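Local atomic coordinates of EST1E (Clostridium proteoclasticum, PDB entry 2WTM), a protein that hydrolyses esters such as feruloyl esters with broad substrate tolerance, as a promiscuous feruloyl esterase from a rumen bacterium. Residues Cys27-Ile32 against Asp91-Leu96; Ala134-Glu139 against Val209-Gln214; Gly144-Leu149 against Asn171-Ala176. All coordinates share one frame; numbering follows the deposited sequence.

Contact 1: Cys27-Ile32 against Asp91-Leu96; sequences CPLCII and DYAKKL
Leu-29 on strand 27-33 and Ala-93 of helix 79-93 make a close methyl-to-methyl contact, Leu-29 CD2 to Ala-93 CB at 3.4 Å, tighter than usual for two carbons. The leucine reaches the helix because its CG lies anti to the backbone N (chi1 172°), with the CD2 branch leading. Two residues along the same strand face, Ile-31 adds a looser apolar touch, its CD1 standing 4.4 Å from Ala-93 CB, while Leu-96 brings CD1 to 4.7 Å from Leu-29 CD2. This is the helix-on-sheet packing of an alpha/beta-hydrolase fold: helix 79-93 belongs to the beta-alpha-beta crossover from strand 58-62 to strand 99-107 and packs on strand 27-33, which lies between those two in the sheet. Cys-30 and Ile-32 turn to the other face, against helix 43-54. A type I turn from Ala-93 to Leu-96 is closed by Leu-96 N to Ala-93 O at 3.1 Å. Two polar side chains of 91-96 reach the second subunit: Lys-94 NZ forms a salt bridge with Asp-158 of that subunit, and Asp-91 OD2 accepts a hydrogen bond from its Asn-171 ND2.

Contact 2: Ala134-Glu139 against Val209-Gln214; sequences AAMIPE and VAFSKQ
Val-209 O, on the helix that sends Phe-211 against Ala-135 and Met-136, takes the hydroxyl of Ser-212 OG at 2.7 Å and, more weakly, the amide of Lys-213. The Ser-212 donor is tilted 28° from the carbonyl plane. Within the alpha/beta-hydrolase fold, helix 205-214 connects strands 192-197 and 218-223. The segment 134-139 leads from strand 125-131 into helix 137-143, the place where members of this fold often carry an inserted lid. A type I turn from Ala-134 to Ile-137, closed by Ile-137 N to Ala-134 O at 3.1 Å, carries both residues that meet the ring. With CG anti to its carbonyl carbon (chi1 -73°), the Phe-211 side chain extends toward this turn; Glu-182 and Val-185 of helix 181-187 also pack on it. Ala-135 CB sits by one ring bond, 3.4 Å from Phe-211 CE2 and 3.7 Å from CD2, and Met-115 of helix 109-120 also touches that alanine. Met-136 bends at chi2 and chi3, and its SD makes an oblique Met-aromatic contact, 5.1 Å from the Phe-211 ring centroid and 71° off the ring normal. The nearest ring atom to Met-136 SD is Phe-211 CE2, at 3.9 Å.

Contact 3: Gly144-Leu149 against Asn171-Ala176; sequences GELLGL and NYVRVA
A small beta hairpin, 145-146 paired with 149-150, packs through Leu-146 on the short helix 171-176, where Tyr-172 and Val-173 receive it; both elements lie in the segment between strands 125-131 and 192-197, the usual site of the lid in alpha/beta hydrolases. A chi1 of 172° swings the Leu-146 side chain opposite its own N, so that both methyls face the helix. Both meet the CD2-CE2 bond of the tyrosine ring, CD1 obliquely: Leu-146 CD1 is 3.8 Å from Tyr-172 CE2, and Leu-146 CD2 is 3.9 Å from both CD2 and CE2 of that ring. The two side chains cross at about a right angle. Leu-146 CD2 also reaches Val-173 CG2, at 4.4 Å. The hairpin is closed by a type I' turn, with Leu-146 N to Leu-149 O at 2.9 Å and the reverse bond, Leu-149 N to Leu-146 O, at 3.0 Å. Glu-145 OE2 takes a weak bond from Gly-148 N in the turn, and its OE1 forms a salt bridge with Lys-150. Tyr-172 is anchored at its far end by a hydrogen bond between OH and Gln-109 OE1, and His-77 stacks edge-to-face with its ring. The Arg-174 side chain reaches from the helix to Asp-123 of the second subunit in a salt bridge. Helix 137-143 runs through a Schellman motif at Gly-144 into the hairpin and touches helix 171-176 at Ala-176.

How the contacts relate
Contacts 2 and 3 adjoin, their centres about 16 Å apart: helix 137-143 begins in contact 2 and leads into the hairpin of contact 3. At the join Ile-137 CD1 lies 3.6 Å from Tyr-172 OH, and Ile-137 CG2 is 4.2 Å from Leu-146 CD1. This junction borders the probable catalytic site, since Ala-134 is backbone-bonded to Ser-108, the likely nucleophile on a GxSxG elbow, and the next residue, Gln-109, holds Tyr-172 of contact 3. Contact 1 lies across the chain's centre, its own centre about 26 Å from that of contact 2 and 31 Å from that of contact 3. Yet the dimer interface joins contact 1 of one copy to contact 3 of the other.

Contact 1: Cys27-Ile32 against Asp91-Leu96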
loop_
_atom_site.group_PDB
_atom_site.type_symbol
_atom_site.label_atom_id
_atom_site.label_comp_id
_atom_site.label_asym_id
_atom_site.label_seq_id
_atom_site.Cartn_x
_atom_site.Cartn_y
_atom_site.Cartn_z
ATOM N N CYS A 27 1.401 28.809 -13.075
ATOM C CA CYS A 27 0.241 28.171 -13.663
ATOM C C CYS A 27 -0.102 26.913 -12.852
ATOM O O CYS A 27 0.744 26.428 -12.081
ATOM C CB CYS A 27 0.492 27.748 -15.100
ATOM S SG CYS A 27 1.871 26.669 -15.374
ATOM N N PRO A 28 -1.335 26.412 -13.033
ATOM C CA PRO A 28 -1.694 25.128 -12.396
ATOM C C PRO A 28 -0.966 23.963 -13.037
ATOM O O PRO A 28 -0.432 24.069 -14.140
ATOM C CB PRO A 28 -3.187 25.007 -12.641
ATOM C CG PRO A 28 -3.647 26.369 -13.087
ATOM C CD PRO A 28 -2.469 26.954 -13.807
ATOM N N LEU A 29 -0.968 22.804 -12.379
ATOM C CA LEU A 29 -0.284 21.611 -12.888
ATOM C C LEU A 29 -1.240 20.407 -12.680
ATOM O O LEU A 29 -1.798 20.257 -11.578
ATOM C CB LEU A 29 0.955 21.335 -12.091
ATOM C CG LEU A 29 1.629 20.014 -12.422
ATOM C CD1 LEU A 29 2.468 20.221 -13.558
ATOM C CD2 LEU A 29 2.452 19.459 -11.281
ATOM N N CYS A 30 -1.447 19.617 -13.721
ATOM C CA CYS A 30 -2.211 18.366 -13.591
ATOM C C CYS A 30 -1.293 17.183 -13.760
ATOM O O CYS A 30 -0.615 17.024 -14.765
ATOM C CB CYS A 30 -3.333 18.278 -14.544
ATOM S SG CYS A 30 -4.484 16.921 -14.342
ATOM N N ILE A 31 -1.277 16.301 -12.744
ATOM C CA ILE A 31 -0.623 15.017 -12.791
ATOM C C ILE A 31 -1.546 14.029 -13.537
ATOM O O ILE A 31 -2.744 13.926 -13.241
ATOM C CB ILE A 31 -0.293 14.513 -11.381
ATOM C CG1 ILE A 31 0.732 15.445 -10.699
ATOM C CG2 ILE A 31 0.346 13.127 -11.427
ATOM C CD1 ILE A 31 0.838 15.281 -9.185
ATOM N N ILE A 32 -0.991 13.288 -14.477
ATOM C CA ILE A 32 -1.768 12.368 -15.339
ATOM C C ILE A 32 -1.155 10.991 -15.234
ATOM O O ILE A 32 0.032 10.792 -15.545
ATOM C CB ILE A 32 -1.738 12.793 -16.852
ATOM C CG1 ILE A 32 -2.254 14.229 -16.942
ATOM C CG2 ILE A 32 -2.649 11.897 -17.644
ATOM C CD1 ILE A 32 -2.193 14.778 -18.394
ATOM N N ASP A 91 5.074 14.933 -4.455
ATOM C CA ASP A 91 6.126 15.594 -3.632
ATOM C C ASP A 91 7.078 16.376 -4.527
ATOM O O ASP A 91 7.601 17.440 -4.101
ATOM C CB ASP A 91 6.842 14.587 -2.703
ATOM C CG ASP A 91 5.930 14.132 -1.551
ATOM O OD1 ASP A 91 4.899 14.798 -1.319
ATOM O OD2 ASP A 91 6.314 13.099 -0.942
ATOM N N TYR A 92 7.332 15.862 -5.709
ATOM C CA TYR A 92 8.197 16.537 -6.697
ATOM C C TYR A 92 7.483 17.806 -7.165
ATOM O O TYR A 92 8.075 18.905 -7.219
ATOM C CB TYR A 92 8.480 15.610 -7.882
ATOM C CG TYR A 92 9.181 16.310 -9.023
ATOM C CD1 TYR A 92 10.523 16.492 -8.961
ATOM C CD2 TYR A 92 8.481 16.799 -10.071
ATOM C CE1 TYR A 92 11.186 17.202 -10.023
ATOM C CE2 TYR A 92 9.108 17.479 -11.110
ATOM C CZ TYR A 92 10.429 17.671 -11.053
ATOM O OH TYR A 92 11.040 18.353 -12.108
ATOM N N ALA A 93 6.219 17.670 -7.525
ATOM C CA ALA A 93 5.417 18.790 -8.042
ATOM C C ALA A 93 5.280 19.938 -7.046
ATOM O O ALA A 93 5.250 21.121 -7.419
ATOM C CB ALA A 93 4.019 18.267 -8.453
ATOM N N LYS A 94 5.140 19.610 -5.761
ATOM C CA LYS A 94 4.957 20.634 -4.700
ATOM C C LYS A 94 6.242 21.512 -4.561
ATOM O O LYS A 94 6.219 22.562 -3.935
ATOM C CB LYS A 94 4.681 19.959 -3.373
ATOM C CG LYS A 94 3.325 19.411 -3.245
ATOM C CD LYS A 94 3.215 18.518 -1.991
ATOM C CE LYS A 94 3.008 19.326 -0.731
ATOM N NZ LYS A 94 3.111 18.456 0.518
ATOM N N LYS A 95 7.348 21.049 -5.093
ATOM C CA LYS A 95 8.602 21.828 -5.097
ATOM C C LYS A 95 8.827 22.680 -6.325
ATOM O O LYS A 95 9.831 23.400 -6.416
ATOM C CB LYS A 95 9.760 20.885 -4.884
ATOM C CG LYS A 95 9.706 20.335 -3.420
ATOM C CD LYS A 95 10.788 19.327 -3.155
ATOM C CE LYS A 95 12.104 20.030 -2.859
ATOM N NZ LYS A 95 13.295 19.433 -3.591
ATOM N N LEU A 96 7.924 22.600 -7.296
ATOM C CA LEU A 96 8.106 23.365 -8.529
ATOM C C LEU A 96 7.631 24.788 -8.259
ATOM O O LEU A 96 6.502 25.001 -7.905
ATOM C CB LEU A 96 7.321 22.708 -9.672
ATOM C CG LEU A 96 7.870 21.335 -10.124
ATOM C CD1 LEU A 96 7.006 20.737 -11.224
ATOM C CD2 LEU A 96 9.305 21.445 -10.550
#

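Contact 2: Ala134-Glu139 against Val209-Gln214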
loop_
_atom_site.group_PDB
_atom_site.type_symbol
_atom_site.label_atom_id
_atom_site.label_comp_id
_atom_site.label_asym_id
_atom_site.label_seq_id
_atom_site.Cartn_x
_atom_site.Cartn_y
_atom_site.Cartn_z
ATOM N N ALA A 134 -10.935 2.163 -13.420
ATOM C CA ALA A 134 -11.111 0.750 -13.077
ATOM C C ALA A 134 -11.376 0.596 -11.592
ATOM O O ALA A 134 -10.683 -0.195 -10.913
ATOM C CB ALA A 134 -9.867 -0.061 -13.494
ATOM N N ALA A 135 -12.392 1.297 -11.081
ATOM C CA ALA A 135 -12.606 1.427 -9.644
ATOM C C ALA A 135 -13.132 0.149 -8.992
ATOM O O ALA A 135 -13.127 0.032 -7.750
ATOM C CB ALA A 135 -13.575 2.529 -9.382
ATOM N N MET A 136 -13.594 -0.794 -9.800
ATOM C CA MET A 136 -14.058 -2.100 -9.238
ATOM C C MET A 136 -12.908 -3.103 -9.064
ATOM O O MET A 136 -13.154 -4.215 -8.555
ATOM C CB MET A 136 -15.187 -2.718 -10.098
ATOM C CG MET A 136 -16.397 -1.861 -10.291
ATOM S SD MET A 136 -17.171 -1.570 -8.736
ATOM C CE MET A 136 -17.592 -3.245 -8.315
ATOM N N ILE A 137 -11.655 -2.788 -9.453
ATOM C CA ILE A 137 -10.597 -3.810 -9.332
ATOM C C ILE A 137 -10.575 -4.431 -7.923
ATOM O O ILE A 137 -10.478 -5.636 -7.813
ATOM C CB ILE A 137 -9.229 -3.282 -9.816
ATOM C CG1 ILE A 137 -9.206 -3.360 -11.361
ATOM C CG2 ILE A 137 -8.101 -4.090 -9.183
ATOM C CD1 ILE A 137 -8.005 -2.744 -11.966
ATOM N N PRO A 138 -10.570 -3.609 -6.841
ATOM C CA PRO A 138 -10.462 -4.263 -5.473
ATOM C C PRO A 138 -11.638 -5.138 -5.148
ATOM O O PRO A 138 -11.384 -6.277 -4.670
ATOM C CB PRO A 138 -10.248 -3.082 -4.516
ATOM C CG PRO A 138 -9.636 -1.995 -5.482
ATOM C CD PRO A 138 -10.392 -2.142 -6.778
ATOM N N GLU A 139 -12.830 -4.682 -5.419
ATOM C CA GLU A 139 -14.041 -5.493 -5.040
ATOM C C GLU A 139 -14.014 -6.794 -5.862
ATOM O O GLU A 139 -14.172 -7.917 -5.341
ATOM C CB GLU A 139 -15.323 -4.714 -5.218
ATOM C CG GLU A 139 -16.536 -5.596 -5.113
ATOM C CD GLU A 139 -17.880 -4.869 -5.210
ATOM O OE1 GLU A 139 -17.989 -3.621 -5.202
ATOM O OE2 GLU A 139 -18.868 -5.615 -5.333
ATOM N N VAL A 209 -21.270 5.228 -12.938
ATOM C CA VAL A 209 -22.542 5.803 -12.513
ATOM C C VAL A 209 -22.675 5.748 -10.994
ATOM O O VAL A 209 -22.985 6.760 -10.372
ATOM C CB VAL A 209 -23.766 5.107 -13.194
ATOM C CG1 VAL A 209 -25.076 5.713 -12.705
ATOM C CG2 VAL A 209 -23.631 5.168 -14.725
ATOM N N ALA A 210 -22.410 4.576 -10.384
ATOM C CA ALA A 210 -22.542 4.425 -8.950
ATOM C C ALA A 210 -21.565 5.311 -8.177
ATOM O O ALA A 210 -21.945 6.058 -7.242
ATOM C CB ALA A 210 -22.331 2.966 -8.580
ATOM N N PHE A 211 -20.268 5.249 -8.536
ATOM C CA PHE A 211 -19.298 6.086 -7.838
ATOM C C PHE A 211 -19.604 7.588 -7.992
ATOM O O PHE A 211 -19.451 8.356 -7.068
ATOM C CB PHE A 211 -17.823 5.749 -8.189
ATOM C CG PHE A 211 -17.360 4.463 -7.568
ATOM C CD1 PHE A 211 -17.252 4.356 -6.207
ATOM C CD2 PHE A 211 -17.028 3.376 -8.373
ATOM C CE1 PHE A 211 -16.799 3.125 -5.631
ATOM C CE2 PHE A 211 -16.619 2.154 -7.825
ATOM C CZ PHE A 211 -16.505 2.041 -6.460
ATOM N N SER A 212 -20.081 8.001 -9.153
ATOM C CA SER A 212 -20.433 9.414 -9.361
ATOM C C SER A 212 -21.498 9.907 -8.402
ATOM O O SER A 212 -21.563 11.086 -8.114
ATOM C CB SER A 212 -20.870 9.698 -10.787
ATOM O OG SER A 212 -22.206 9.235 -11.131
ATOM N N LYS A 213 -22.385 9.015 -7.992
ATOM C CA LYS A 213 -23.428 9.371 -7.039
ATOM C C LYS A 213 -22.902 9.356 -5.621
ATOM O O LYS A 213 -23.399 10.095 -4.783
ATOM C CB LYS A 213 -24.625 8.429 -7.200
ATOM C CG LYS A 213 -25.255 8.548 -8.600
ATOM C CD LYS A 213 -26.533 7.812 -8.759
ATOM C CE LYS A 213 -26.838 7.435 -10.228
ATOM N NZ LYS A 213 -27.017 8.594 -11.131
ATOM N N GLN A 214 -21.862 8.551 -5.348
ATOM C CA GLN A 214 -21.280 8.506 -4.023
ATOM C C GLN A 214 -20.483 9.751 -3.642
ATOM O O GLN A 214 -20.482 10.219 -2.487
ATOM C CB GLN A 214 -20.399 7.274 -3.880
ATOM C CG GLN A 214 -20.032 7.059 -2.470
ATOM C CD GLN A 214 -18.994 6.011 -2.261
ATOM O OE1 GLN A 214 -18.869 5.056 -3.069
ATOM N NE2 GLN A 214 -18.322 6.110 -1.103
#

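Contact 3: Gly144-Leu149 against Asn171-Ala176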
loop_
_atom_site.group_PDB
_atom_site.type_symbol
_atom_site.label_atom_id
_atom_site.label_comp_id
_atom_site.label_asym_id
_atom_site.label_seq_id
_atom_site.Cartn_x
_atom_site.Cartn_y
_atom_site.Cartn_z
ATOM N N GLY A 144 -12.601 -12.957 -6.767
ATOM C CA GLY A 144 -11.774 -13.920 -7.508
ATOM C C GLY A 144 -11.698 -13.632 -8.989
ATOM O O GLY A 144 -11.579 -14.572 -9.803
ATOM N N GLU A 145 -11.712 -12.363 -9.411
ATOM C CA GLU A 145 -11.402 -12.077 -10.796
ATOM C C GLU A 145 -10.491 -10.835 -10.936
ATOM O O GLU A 145 -10.526 -9.910 -10.087
ATOM C CB GLU A 145 -12.678 -11.882 -11.590
ATOM C CG GLU A 145 -12.470 -11.245 -12.950
ATOM C CD GLU A 145 -13.751 -11.031 -13.773
ATOM O OE1 GLU A 145 -14.764 -11.701 -13.448
ATOM O OE2 GLU A 145 -13.714 -10.146 -14.692
ATOM N N LEU A 146 -9.734 -10.790 -12.020
ATOM C CA LEU A 146 -8.990 -9.616 -12.365
ATOM C C LEU A 146 -9.024 -9.496 -13.876
ATOM O O LEU A 146 -8.423 -10.323 -14.571
ATOM C CB LEU A 146 -7.519 -9.686 -11.889
ATOM C CG LEU A 146 -6.610 -8.530 -12.393
ATOM C CD1 LEU A 146 -7.076 -7.172 -11.805
ATOM C CD2 LEU A 146 -5.163 -8.836 -12.076
ATOM N N LEU A 147 -9.703 -8.472 -14.352
ATOM C CA LEU A 147 -9.734 -8.116 -15.774
ATOM C C LEU A 147 -10.063 -9.345 -16.649
ATOM O O LEU A 147 -9.333 -9.645 -17.605
ATOM C CB LEU A 147 -8.387 -7.493 -16.161
ATOM C CG LEU A 147 -7.943 -6.206 -15.486
ATOM C CD1 LEU A 147 -6.560 -5.703 -15.968
ATOM C CD2 LEU A 147 -9.007 -5.091 -15.656
ATOM N N GLY A 148 -11.064 -10.118 -16.259
ATOM C CA GLY A 148 -11.495 -11.320 -17.004
ATOM C C GLY A 148 -10.902 -12.669 -16.600
ATOM O O GLY A 148 -11.504 -13.707 -16.892
ATOM N N LEU A 149 -9.770 -12.681 -15.904
ATOM C CA LEU A 149 -9.231 -13.919 -15.369
ATOM C C LEU A 149 -9.906 -14.254 -14.096
ATOM O O LEU A 149 -9.976 -13.396 -13.228
ATOM C CB LEU A 149 -7.737 -13.826 -15.099
ATOM C CG LEU A 149 -6.833 -13.638 -16.287
ATOM C CD1 LEU A 149 -5.378 -13.509 -15.870
ATOM C CD2 LEU A 149 -6.940 -14.808 -17.136
ATOM N N ASN A 171 0.774 -11.253 -5.982
ATOM C CA ASN A 171 0.864 -10.157 -5.011
ATOM C C ASN A 171 -0.008 -8.954 -5.468
ATOM O O ASN A 171 -0.556 -8.223 -4.649
ATOM C CB ASN A 171 2.316 -9.633 -4.893
ATOM C CG ASN A 171 3.230 -10.624 -4.190
ATOM O OD1 ASN A 171 2.723 -11.581 -3.562
ATOM N ND2 ASN A 171 4.544 -10.455 -4.319
ATOM N N TYR A 172 -0.093 -8.706 -6.771
ATOM C CA TYR A 172 -0.974 -7.633 -7.283
ATOM C C TYR A 172 -2.381 -7.845 -6.643
ATOM O O TYR A 172 -2.977 -6.870 -6.160
ATOM C CB TYR A 172 -1.044 -7.640 -8.829
ATOM C CG TYR A 172 -2.029 -6.601 -9.362
ATOM C CD1 TYR A 172 -1.626 -5.443 -9.918
ATOM C CD2 TYR A 172 -3.384 -6.803 -9.253
ATOM C CE1 TYR A 172 -2.525 -4.497 -10.310
ATOM C CE2 TYR A 172 -4.308 -5.869 -9.633
ATOM C CZ TYR A 172 -3.878 -4.711 -10.197
ATOM O OH TYR A 172 -4.788 -3.751 -10.631
ATOM N N VAL A 173 -2.903 -9.066 -6.715
ATOM C CA VAL A 173 -4.223 -9.415 -6.161
ATOM C C VAL A 173 -4.288 -9.339 -4.621
ATOM O O VAL A 173 -5.216 -8.761 -4.087
ATOM C CB VAL A 173 -4.710 -10.820 -6.631
ATOM C CG1 VAL A 173 -6.081 -11.201 -6.054
ATOM C CG2 VAL A 173 -4.674 -10.848 -8.189
ATOM N N ARG A 174 -3.255 -9.867 -3.956
ATOM C CA ARG A 174 -3.160 -9.755 -2.477
ATOM C C ARG A 174 -3.301 -8.324 -1.997
ATOM O O ARG A 174 -3.961 -8.037 -1.033
ATOM C CB ARG A 174 -1.888 -10.385 -2.004
ATOM C CG ARG A 174 -1.716 -11.847 -2.356
ATOM C CD ARG A 174 -0.540 -12.490 -1.776
ATOM N NE ARG A 174 -0.402 -13.884 -2.184
ATOM C CZ ARG A 174 -0.942 -14.905 -1.536
ATOM N NH1 ARG A 174 -1.644 -14.686 -0.438
ATOM N NH2 ARG A 174 -0.763 -16.154 -1.958
ATOM N N VAL A 175 -2.629 -7.407 -2.720
ATOM C CA VAL A 175 -2.694 -5.991 -2.410
ATOM C C VAL A 175 -4.049 -5.401 -2.762
ATOM O O VAL A 175 -4.668 -4.675 -2.004
ATOM C CB VAL A 175 -1.564 -5.240 -3.141
ATOM C CG1 VAL A 175 -1.783 -3.760 -3.104
ATOM C CG2 VAL A 175 -0.201 -5.628 -2.565
ATOM N N ALA A 176 -4.527 -5.667 -3.957
ATOM C CA ALA A 176 -5.773 -5.084 -4.430
ATOM C C ALA A 176 -6.938 -5.408 -3.505
ATOM O O ALA A 176 -7.840 -4.588 -3.261
ATOM C CB ALA A 176 -6.109 -5.544 -5.844
#